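Local coordinates for protein putative oxidoreductase (Bacteroides fragilis NCTC 9343, PDB 3EOF) that binds flavin mononucleotide and probably acts as a flavin-dependent oxidoreductase of the nitroreductase type, at residues Pro138-Phe152 against Glu235-Met247. Residues are numbered along the deposited sequence; the frame is centred on the assembly and turned at random.
Sequences PQMIIDALHLPELVF and ENLLKVLRRQGFM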
ATOM      1  N   PRO A 138      11.379   1.491 -12.910  1.00 24.71           N
ATOM      2  CA  PRO A 138      10.558   2.685 -12.869  1.00 24.77           C
ATOM      3  C   PRO A 138      10.985   3.685 -13.937  1.00 22.54           C
ATOM      4  O   PRO A 138      10.143   4.325 -14.536  1.00 23.62           O
ATOM      5  CB  PRO A 138      10.778   3.225 -11.429  1.00 20.78           C
ATOM      6  CG  PRO A 138      12.155   2.718 -11.061  1.00 23.55           C
ATOM      7  CD  PRO A 138      12.179   1.346 -11.673  1.00 25.45           C
ATOM      8  N   GLN A 139      12.267   3.833 -14.219  1.00 24.15           N
ATOM      9  CA  GLN A 139      12.610   4.803 -15.245  1.00 21.85           C
ATOM     10  C   GLN A 139      11.929   4.523 -16.576  1.00 20.98           C
ATOM     11  O   GLN A 139      11.469   5.442 -17.216  1.00 25.10           O
ATOM     12  CB  GLN A 139      14.109   4.918 -15.439  1.00 22.41           C
ATOM     13  CG  GLN A 139      14.497   6.166 -16.326  1.00 25.08           C
ATOM     14  CD  GLN A 139      14.047   7.481 -15.703  1.00 27.89           C
ATOM     15  OE1 GLN A 139      14.401   7.762 -14.574  1.00 31.38           O
ATOM     16  NE2 GLN A 139      13.250   8.284 -16.433  1.00 24.15           N
HETATM   17  N   MSE A 140      11.863   3.260 -16.988  1.00 24.35           N
HETATM   18  CA  MSE A 140      11.266   2.862 -18.267  1.00 21.91           C
HETATM   19  C   MSE A 140       9.790   3.131 -18.279  1.00 18.88           C
HETATM   20  O   MSE A 140       9.227   3.476 -19.291  1.00 20.65           O
HETATM   21  CB  MSE A 140      11.495   1.385 -18.526  1.00 20.45           C
HETATM   22  CG  MSE A 140      12.967   1.014 -18.829  1.00 23.48           C
HETATM   23 SE   MSE A 140      13.195  -0.913 -19.086  0.75 27.94          SE
HETATM   24  CE  MSE A 140      12.367  -1.115 -20.676  1.00 27.14           C
ATOM     25  N   ILE A 141       9.157   2.931 -17.167  1.00 18.96           N
ATOM     26  CA  ILE A 141       7.714   3.196 -17.050  1.00 18.32           C
ATOM     27  C   ILE A 141       7.567   4.704 -17.077  1.00 23.83           C
ATOM     28  O   ILE A 141       6.690   5.215 -17.737  1.00 25.53           O
ATOM     29  CB  ILE A 141       7.175   2.569 -15.774  1.00 20.15           C
ATOM     30  CG1 ILE A 141       7.321   1.051 -15.881  1.00 20.80           C
ATOM     31  CG2 ILE A 141       5.699   2.924 -15.546  1.00 14.61           C
ATOM     32  CD1 ILE A 141       7.066   0.291 -14.608  1.00 15.95           C
ATOM     33  N   ILE A 142       8.459   5.431 -16.384  1.00 23.31           N
ATOM     34  CA  ILE A 142       8.407   6.891 -16.415  1.00 23.62           C
ATOM     35  C   ILE A 142       8.497   7.438 -17.843  1.00 22.79           C
ATOM     36  O   ILE A 142       7.727   8.310 -18.218  1.00 21.19           O
ATOM     37  CB  ILE A 142       9.472   7.520 -15.520  1.00 21.79           C
ATOM     38  CG1 ILE A 142       9.077   7.303 -14.048  1.00 24.38           C
ATOM     39  CG2 ILE A 142       9.649   9.004 -15.872  1.00 22.08           C
ATOM     40  CD1 ILE A 142      10.282   7.382 -13.106  1.00 23.52           C
ATOM     41  N   ASP A 143       9.470   6.938 -18.613  1.00 21.68           N
ATOM     42  CA  ASP A 143       9.648   7.345 -19.954  1.00 22.33           C
ATOM     43  C   ASP A 143       8.426   6.926 -20.789  1.00 23.74           C
ATOM     44  O   ASP A 143       7.902   7.710 -21.595  1.00 26.02           O
ATOM     45  CB  ASP A 143      10.916   6.684 -20.544  1.00 21.47           C
ATOM     46  CG  ASP A 143      12.191   7.114 -19.847  1.00 24.86           C
ATOM     47  OD1 ASP A 143      12.192   8.159 -19.175  1.00 26.03           O
ATOM     48  OD2 ASP A 143      13.224   6.412 -20.009  1.00 40.55           O
ATOM     49  N   ALA A 144       7.935   5.709 -20.580  1.00 23.54           N
ATOM     50  CA  ALA A 144       6.836   5.189 -21.408  1.00 20.86           C
ATOM     51  C   ALA A 144       5.546   5.962 -21.243  1.00 22.51           C
ATOM     52  O   ALA A 144       4.889   6.287 -22.253  1.00 23.27           O
ATOM     53  CB  ALA A 144       6.616   3.684 -21.155  1.00 19.45           C
ATOM     54  N   LEU A 145       5.223   6.295 -19.993  1.00 19.41           N
ATOM     55  CA  LEU A 145       3.956   6.946 -19.660  1.00 23.24           C
ATOM     56  C   LEU A 145       4.097   8.448 -19.499  1.00 23.24           C
ATOM     57  O   LEU A 145       3.134   9.134 -19.168  1.00 17.67           O
ATOM     58  CB  LEU A 145       3.357   6.328 -18.402  1.00 20.04           C
ATOM     59  CG  LEU A 145       3.257   4.794 -18.421  1.00 19.22           C
ATOM     60  CD1 LEU A 145       2.645   4.279 -17.159  1.00 13.86           C
ATOM     61  CD2 LEU A 145       2.494   4.310 -19.669  1.00 16.35           C
ATOM     62  N   HIS A 146       5.301   8.953 -19.741  1.00 21.68           N
ATOM     63  CA  HIS A 146       5.547  10.377 -19.630  1.00 26.48           C
ATOM     64  C   HIS A 146       5.200  10.961 -18.254  1.00 25.03           C
ATOM     65  O   HIS A 146       4.595  12.024 -18.152  1.00 25.19           O
ATOM     66  CB  HIS A 146       4.782  11.123 -20.742  1.00 28.99           C
ATOM     67  CG  HIS A 146       5.123  10.635 -22.111  1.00 36.91           C
ATOM     68  ND1 HIS A 146       4.217   9.987 -22.920  1.00 44.35           N
ATOM     69  CD2 HIS A 146       6.296  10.640 -22.787  1.00 44.77           C
ATOM     70  CE1 HIS A 146       4.808   9.647 -24.054  1.00 51.60           C
ATOM     71  NE2 HIS A 146       6.070  10.034 -23.998  1.00 50.42           N
ATOM     72  N   LEU A 147       5.652  10.277 -17.210  1.00 25.32           N
ATOM     73  CA  LEU A 147       5.404  10.678 -15.832  1.00 23.96           C
ATOM     74  C   LEU A 147       6.420  11.768 -15.503  1.00 24.62           C
ATOM     75  O   LEU A 147       7.647  11.567 -15.622  1.00 25.02           O
ATOM     76  CB  LEU A 147       5.546   9.487 -14.888  1.00 22.47           C
ATOM     77  CG  LEU A 147       4.720   8.255 -15.267  1.00 15.09           C
ATOM     78  CD1 LEU A 147       5.043   7.216 -14.214  1.00 15.16           C
ATOM     79  CD2 LEU A 147       3.239   8.592 -15.340  1.00 23.13           C
ATOM     80  N   PRO A 148       5.922  12.953 -15.210  1.00 24.75           N
ATOM     81  CA  PRO A 148       6.763  14.067 -14.919  1.00 26.78           C
ATOM     82  C   PRO A 148       7.231  14.122 -13.442  1.00 27.47           C
ATOM     83  O   PRO A 148       6.998  13.194 -12.668  1.00 28.23           O
ATOM     84  CB  PRO A 148       5.848  15.258 -15.273  1.00 26.20           C
ATOM     85  CG  PRO A 148       4.540  14.829 -15.002  1.00 29.66           C
ATOM     86  CD  PRO A 148       4.493  13.335 -15.159  1.00 28.34           C
ATOM     87  N   GLU A 149       7.874  15.218 -13.050  1.00 25.18           N
ATOM     88  CA  GLU A 149       8.368  15.363 -11.701  1.00 24.24           C
ATOM     89  C   GLU A 149       7.227  15.271 -10.665  1.00 24.34           C
ATOM     90  O   GLU A 149       6.127  15.703 -10.918  1.00 24.43           O
ATOM     91  CB  GLU A 149       9.191  16.670 -11.617  1.00 26.08           C
ATOM     92  CG  GLU A 149       9.980  16.889 -10.319  1.00 37.51           C
ATOM     93  CD  GLU A 149      10.964  18.057 -10.406  1.00 30.71           C
ATOM     94  OE1 GLU A 149      11.381  18.354 -11.550  1.00 34.98           O
ATOM     95  OE2 GLU A 149      11.317  18.627  -9.331  1.00 44.56           O
ATOM     96  N   LEU A 150       7.523  14.661  -9.518  1.00 22.00           N
ATOM     97  CA  LEU A 150       6.590  14.399  -8.427  1.00 22.53           C
ATOM     98  C   LEU A 150       5.548  13.318  -8.746  1.00 23.46           C
ATOM     99  O   LEU A 150       4.518  13.186  -8.047  1.00 24.52           O
ATOM    100  CB  LEU A 150       5.965  15.683  -7.909  1.00 21.82           C
ATOM    101  CG  LEU A 150       6.943  16.693  -7.333  1.00 25.82           C
ATOM    102  CD1 LEU A 150       6.149  17.878  -6.789  1.00 28.04           C
ATOM    103  CD2 LEU A 150       7.836  16.075  -6.271  1.00 26.37           C
ATOM    104  N   VAL A 151       5.853  12.516  -9.775  1.00 21.86           N
ATOM    105  CA  VAL A 151       5.039  11.353 -10.182  1.00 22.70           C
ATOM    106  C   VAL A 151       6.013  10.197 -10.287  1.00 22.76           C
ATOM    107  O   VAL A 151       7.070  10.324 -10.880  1.00 27.68           O
ATOM    108  CB  VAL A 151       4.262  11.527 -11.509  1.00 24.57           C
ATOM    109  CG1 VAL A 151       3.377  10.308 -11.758  1.00 21.41           C
ATOM    110  CG2 VAL A 151       3.377  12.853 -11.491  1.00 15.53           C
ATOM    111  N   PHE A 152       5.651   9.096  -9.643  1.00 24.04           N
ATOM    112  CA  PHE A 152       6.479   7.938  -9.566  1.00 23.29           C
ATOM    113  C   PHE A 152       5.601   6.676  -9.654  1.00 22.00           C
ATOM    114  O   PHE A 152       4.615   6.548  -8.915  1.00 21.84           O
ATOM    115  CB  PHE A 152       7.272   7.981  -8.220  1.00 23.86           C
ATOM    116  CG  PHE A 152       8.393   6.976  -8.172  1.00 27.09           C
ATOM    117  CD1 PHE A 152       8.126   5.635  -7.940  1.00 23.61           C
ATOM    118  CD2 PHE A 152       9.701   7.365  -8.400  1.00 23.24           C
ATOM    119  CE1 PHE A 152       9.140   4.681  -7.965  1.00 32.48           C
ATOM    120  CE2 PHE A 152      10.720   6.424  -8.422  1.00 29.50           C
ATOM    121  CZ  PHE A 152      10.429   5.073  -8.192  1.00 27.46           C
ATOM    122  N   GLU A 235      19.662   1.145  -5.003  1.00 21.07           N
ATOM    123  CA  GLU A 235      20.376   2.261  -5.525  1.00 25.79           C
ATOM    124  C   GLU A 235      19.628   2.881  -6.677  1.00 21.18           C
ATOM    125  O   GLU A 235      19.531   4.117  -6.768  1.00 19.28           O
ATOM    126  CB  GLU A 235      21.820   1.870  -5.937  1.00 24.69           C
ATOM    127  CG  GLU A 235      22.781   1.619  -4.751  1.00 40.35           C
ATOM    128  CD  GLU A 235      22.819   2.793  -3.753  1.00 48.11           C
ATOM    129  OE1 GLU A 235      23.126   3.926  -4.184  1.00 51.28           O
ATOM    130  OE2 GLU A 235      22.526   2.573  -2.551  1.00 47.39           O
ATOM    131  N   ASN A 236      19.108   2.038  -7.561  1.00 20.79           N
ATOM    132  CA  ASN A 236      18.340   2.517  -8.715  1.00 23.24           C
ATOM    133  C   ASN A 236      17.112   3.336  -8.220  1.00 26.13           C
ATOM    134  O   ASN A 236      16.754   4.386  -8.766  1.00 29.27           O
ATOM    135  CB  ASN A 236      17.902   1.345  -9.620  1.00 23.13           C
ATOM    136  CG  ASN A 236      17.094   1.814 -10.816  1.00 18.74           C
ATOM    137  OD1 ASN A 236      17.585   2.601 -11.557  1.00 23.50           O
ATOM    138  ND2 ASN A 236      15.831   1.384 -10.951  1.00 24.45           N
ATOM    139  N   LEU A 237      16.504   2.873  -7.150  1.00 27.71           N
ATOM    140  CA  LEU A 237      15.336   3.524  -6.591  1.00 28.70           C
ATOM    141  C   LEU A 237      15.668   4.931  -6.120  1.00 28.40           C
ATOM    142  O   LEU A 237      14.891   5.862  -6.331  1.00 27.95           O
ATOM    143  CB  LEU A 237      14.843   2.688  -5.434  1.00 29.72           C
ATOM    144  CG  LEU A 237      13.507   2.927  -4.761  1.00 37.38           C
ATOM    145  CD1 LEU A 237      12.363   3.117  -5.773  1.00 42.60           C
ATOM    146  CD2 LEU A 237      13.253   1.702  -3.841  1.00 37.42           C
ATOM    147  N   LEU A 238      16.829   5.084  -5.488  1.00 28.93           N
ATOM    148  CA  LEU A 238      17.259   6.386  -4.998  1.00 27.71           C
ATOM    149  C   LEU A 238      17.506   7.289  -6.173  1.00 25.46           C
ATOM    150  O   LEU A 238      17.058   8.411  -6.155  1.00 26.06           O
ATOM    151  CB  LEU A 238      18.503   6.271  -4.114  1.00 28.77           C
ATOM    152  CG  LEU A 238      18.294   5.529  -2.791  1.00 27.87           C
ATOM    153  CD1 LEU A 238      19.619   5.258  -2.111  1.00 23.75           C
ATOM    154  CD2 LEU A 238      17.394   6.329  -1.938  1.00 25.16           C
ATOM    155  N   LYS A 239      18.181   6.783  -7.205  1.00 25.88           N
ATOM    156  CA  LYS A 239      18.413   7.540  -8.408  1.00 26.29           C
ATOM    157  C   LYS A 239      17.129   8.040  -9.080  1.00 25.49           C
ATOM    158  O   LYS A 239      17.046   9.189  -9.502  1.00 25.87           O
ATOM    159  CB  LYS A 239      19.234   6.721  -9.419  1.00 27.31           C
ATOM    160  CG  LYS A 239      20.672   6.513  -9.020  1.00 30.40           C
ATOM    161  CD  LYS A 239      21.429   5.688 -10.088  1.00 32.43           C
ATOM    162  CE  LYS A 239      22.904   5.530  -9.704  1.00 37.88           C
ATOM    163  NZ  LYS A 239      23.708   4.690 -10.688  1.00 48.50           N
ATOM    164  N   VAL A 240      16.138   7.170  -9.201  1.00 23.82           N
ATOM    165  CA  VAL A 240      14.913   7.519  -9.889  1.00 23.24           C
ATOM    166  C   VAL A 240      14.070   8.440  -9.022  1.00 22.41           C
ATOM    167  O   VAL A 240      13.440   9.374  -9.545  1.00 20.68           O
ATOM    168  CB  VAL A 240      14.130   6.272 -10.339  1.00 23.67           C
ATOM    169  CG1 VAL A 240      12.843   6.654 -11.073  1.00 18.61           C
ATOM    170  CG2 VAL A 240      15.001   5.444 -11.249  1.00 23.29           C
ATOM    171  N   LEU A 241      14.088   8.232  -7.712  1.00 21.05           N
ATOM    172  CA  LEU A 241      13.351   9.116  -6.809  1.00 20.84           C
ATOM    173  C   LEU A 241      13.937  10.533  -6.915  1.00 22.80           C
ATOM    174  O   LEU A 241      13.205  11.525  -6.934  1.00 21.09           O
ATOM    175  CB  LEU A 241      13.447   8.607  -5.381  1.00 23.90           C
ATOM    176  CG  LEU A 241      12.526   7.484  -4.926  1.00 26.05           C
ATOM    177  CD1 LEU A 241      13.107   6.919  -3.621  1.00 27.84           C
ATOM    178  CD2 LEU A 241      11.132   8.003  -4.732  1.00 24.91           C
ATOM    179  N   ARG A 242      15.266  10.614  -7.039  1.00 23.48           N
ATOM    180  CA  ARG A 242      15.961  11.889  -7.169  1.00 27.46           C
ATOM    181  C   ARG A 242      15.514  12.597  -8.471  1.00 27.08           C
ATOM    182  O   ARG A 242      15.101  13.764  -8.486  1.00 26.17           O
ATOM    183  CB  ARG A 242      17.478  11.637  -7.157  1.00 24.44           C
ATOM    184  CG  ARG A 242      18.352  12.886  -7.353  1.00 31.79           C
ATOM    185  CD  ARG A 242      19.838  12.666  -6.901  1.00 39.85           C
ATOM    186  NE  ARG A 242      19.922  11.994  -5.584  1.00 55.10           N
ATOM    187  CZ  ARG A 242      20.428  10.771  -5.360  1.00 58.61           C
ATOM    188  NH1 ARG A 242      20.976  10.041  -6.344  1.00 59.81           N
ATOM    189  NH2 ARG A 242      20.419  10.284  -4.118  1.00 57.76           N
ATOM    190  N   ARG A 243      15.547  11.826  -9.550  1.00 28.37           N
ATOM    191  CA  ARG A 243      15.230  12.288 -10.888  1.00 26.40           C
ATOM    192  C   ARG A 243      13.788  12.788 -10.903  1.00 24.18           C
ATOM    193  O   ARG A 243      13.446  13.758 -11.591  1.00 24.25           O
ATOM    194  CB  ARG A 243      15.454  11.108 -11.832  1.00 27.52           C
ATOM    195  CG  ARG A 243      16.143  11.447 -13.107  1.00 39.85           C
ATOM    196  CD  ARG A 243      17.298  10.457 -13.381  1.00 48.12           C
ATOM    197  NE  ARG A 243      16.862   9.090 -13.662  1.00 52.77           N
ATOM    198  CZ  ARG A 243      17.664   8.016 -13.727  1.00 50.96           C
ATOM    199  NH1 ARG A 243      18.974   8.100 -13.474  1.00 47.01           N
ATOM    200  NH2 ARG A 243      17.141   6.826 -14.010  1.00 37.89           N
ATOM    201  N   GLN A 244      12.930  12.150 -10.130  1.00 23.51           N
ATOM    202  CA  GLN A 244      11.508  12.558 -10.065  1.00 20.65           C
ATOM    203  C   GLN A 244      11.185  13.601  -8.996  1.00 22.77           C
ATOM    204  O   GLN A 244       9.995  13.914  -8.735  1.00 23.06           O
ATOM    205  CB  GLN A 244      10.602  11.348  -9.862  1.00 21.28           C
ATOM    206  CG  GLN A 244      10.597  10.355 -11.013  1.00 25.00           C
ATOM    207  CD  GLN A 244      10.358  10.975 -12.376  1.00 25.64           C
ATOM    208  OE1 GLN A 244      11.304  11.299 -13.098  1.00 19.19           O
ATOM    209  NE2 GLN A 244       9.129  11.122 -12.738  1.00 19.12           N
ATOM    210  N   GLY A 245      12.232  14.123  -8.380  1.00 21.56           N
ATOM    211  CA  GLY A 245      12.149  15.150  -7.380  1.00 22.74           C
ATOM    212  C   GLY A 245      11.644  14.767  -6.017  1.00 27.46           C
ATOM    213  O   GLY A 245      11.172  15.643  -5.273  1.00 26.76           O
ATOM    214  N   PHE A 246      11.726  13.481  -5.667  1.00 28.09           N
ATOM    215  CA  PHE A 246      11.291  13.066  -4.341  1.00 27.61           C
ATOM    216  C   PHE A 246      12.452  12.998  -3.371  1.00 29.42           C
ATOM    217  O   PHE A 246      12.319  12.527  -2.250  1.00 33.67           O
ATOM    218  CB  PHE A 246      10.515  11.766  -4.386  1.00 25.03           C
ATOM    219  CG  PHE A 246       9.097  11.938  -4.800  1.00 21.39           C
ATOM    220  CD1 PHE A 246       8.201  12.609  -3.966  1.00 21.66           C
ATOM    221  CD2 PHE A 246       8.632  11.391  -5.982  1.00 17.25           C
ATOM    222  CE1 PHE A 246       6.841  12.735  -4.324  1.00 21.90           C
ATOM    223  CE2 PHE A 246       7.307  11.485  -6.324  1.00 25.95           C
ATOM    224  CZ  PHE A 246       6.404  12.174  -5.489  1.00 25.16           C
HETATM  225  N   MSE A 247      13.584  13.479  -3.812  1.00 31.95           N
HETATM  226  CA  MSE A 247      14.721  13.703  -2.962  1.00 38.81           C
HETATM  227  C   MSE A 247      15.775  14.451  -3.711  1.00 41.07           C
HETATM  228  O   MSE A 247      15.740  14.529  -4.944  1.00 41.38           O
HETATM  229  CB  MSE A 247      15.297  12.442  -2.385  1.00 40.15           C
HETATM  230  CG  MSE A 247      15.360  11.284  -3.297  1.00 45.46           C
HETATM  231 SE   MSE A 247      15.730   9.820  -2.085  0.75 50.92          SE
HETATM  232  CE  MSE A 247      17.732  10.142  -1.946  1.00 34.75           C
TER
HETATM  233  O   HOH W   1      14.813   2.426 -13.642  1.00 25.91           O
HETATM  234  O   HOH W   2      13.052  10.316 -14.494  1.00 45.85           O
HETATM  235  O   HOH W   3      11.272  18.519  -5.984  1.00 30.84           O
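A Schellman motif ends helix 227-243 against the loop between helix 138-145 and strand 151-160, and Gln244, just past the helical residues, plugs into that loop. Its carboxamide NE2 donates to Val151 O at 2.9 Å, almost straight (177°) and with Val151 O in the plane of the Gln244 amide, and makes a longer bond to Leu147 O from above that carbonyl. Gln244 O in turn accepts from Leu150 N (2.7 Å), within the type II turn Pro148-Val151. Gly245, with positive phi, is the C-prime residue and lets the chain reverse; Leu150 CD2 then sits over one face of the Phe246 ring, a CH-pi contact 4.2 Å from the centroid. Between the helices, Val240 CG1 meets Ile142 CD1 tip to tip, tightly; from the strand, Phe152 CE2 touches the same methyl (3.4 Å). Phe152 CG stands anti to the backbone N (chi1 -167°), which sends the ring toward the helix, where Leu241 CD2 lies over one face. At the exposed side, Arg243 NE and NH2 grip Gln139 OE1 side-on from one face of the amide, while Gln139 NE2 binds Asp143 OD1. Gln244 and this apolar packing thus dock the Schellman-terminated helix on the alpha-beta core of a nitroreductase-type flavoprotein.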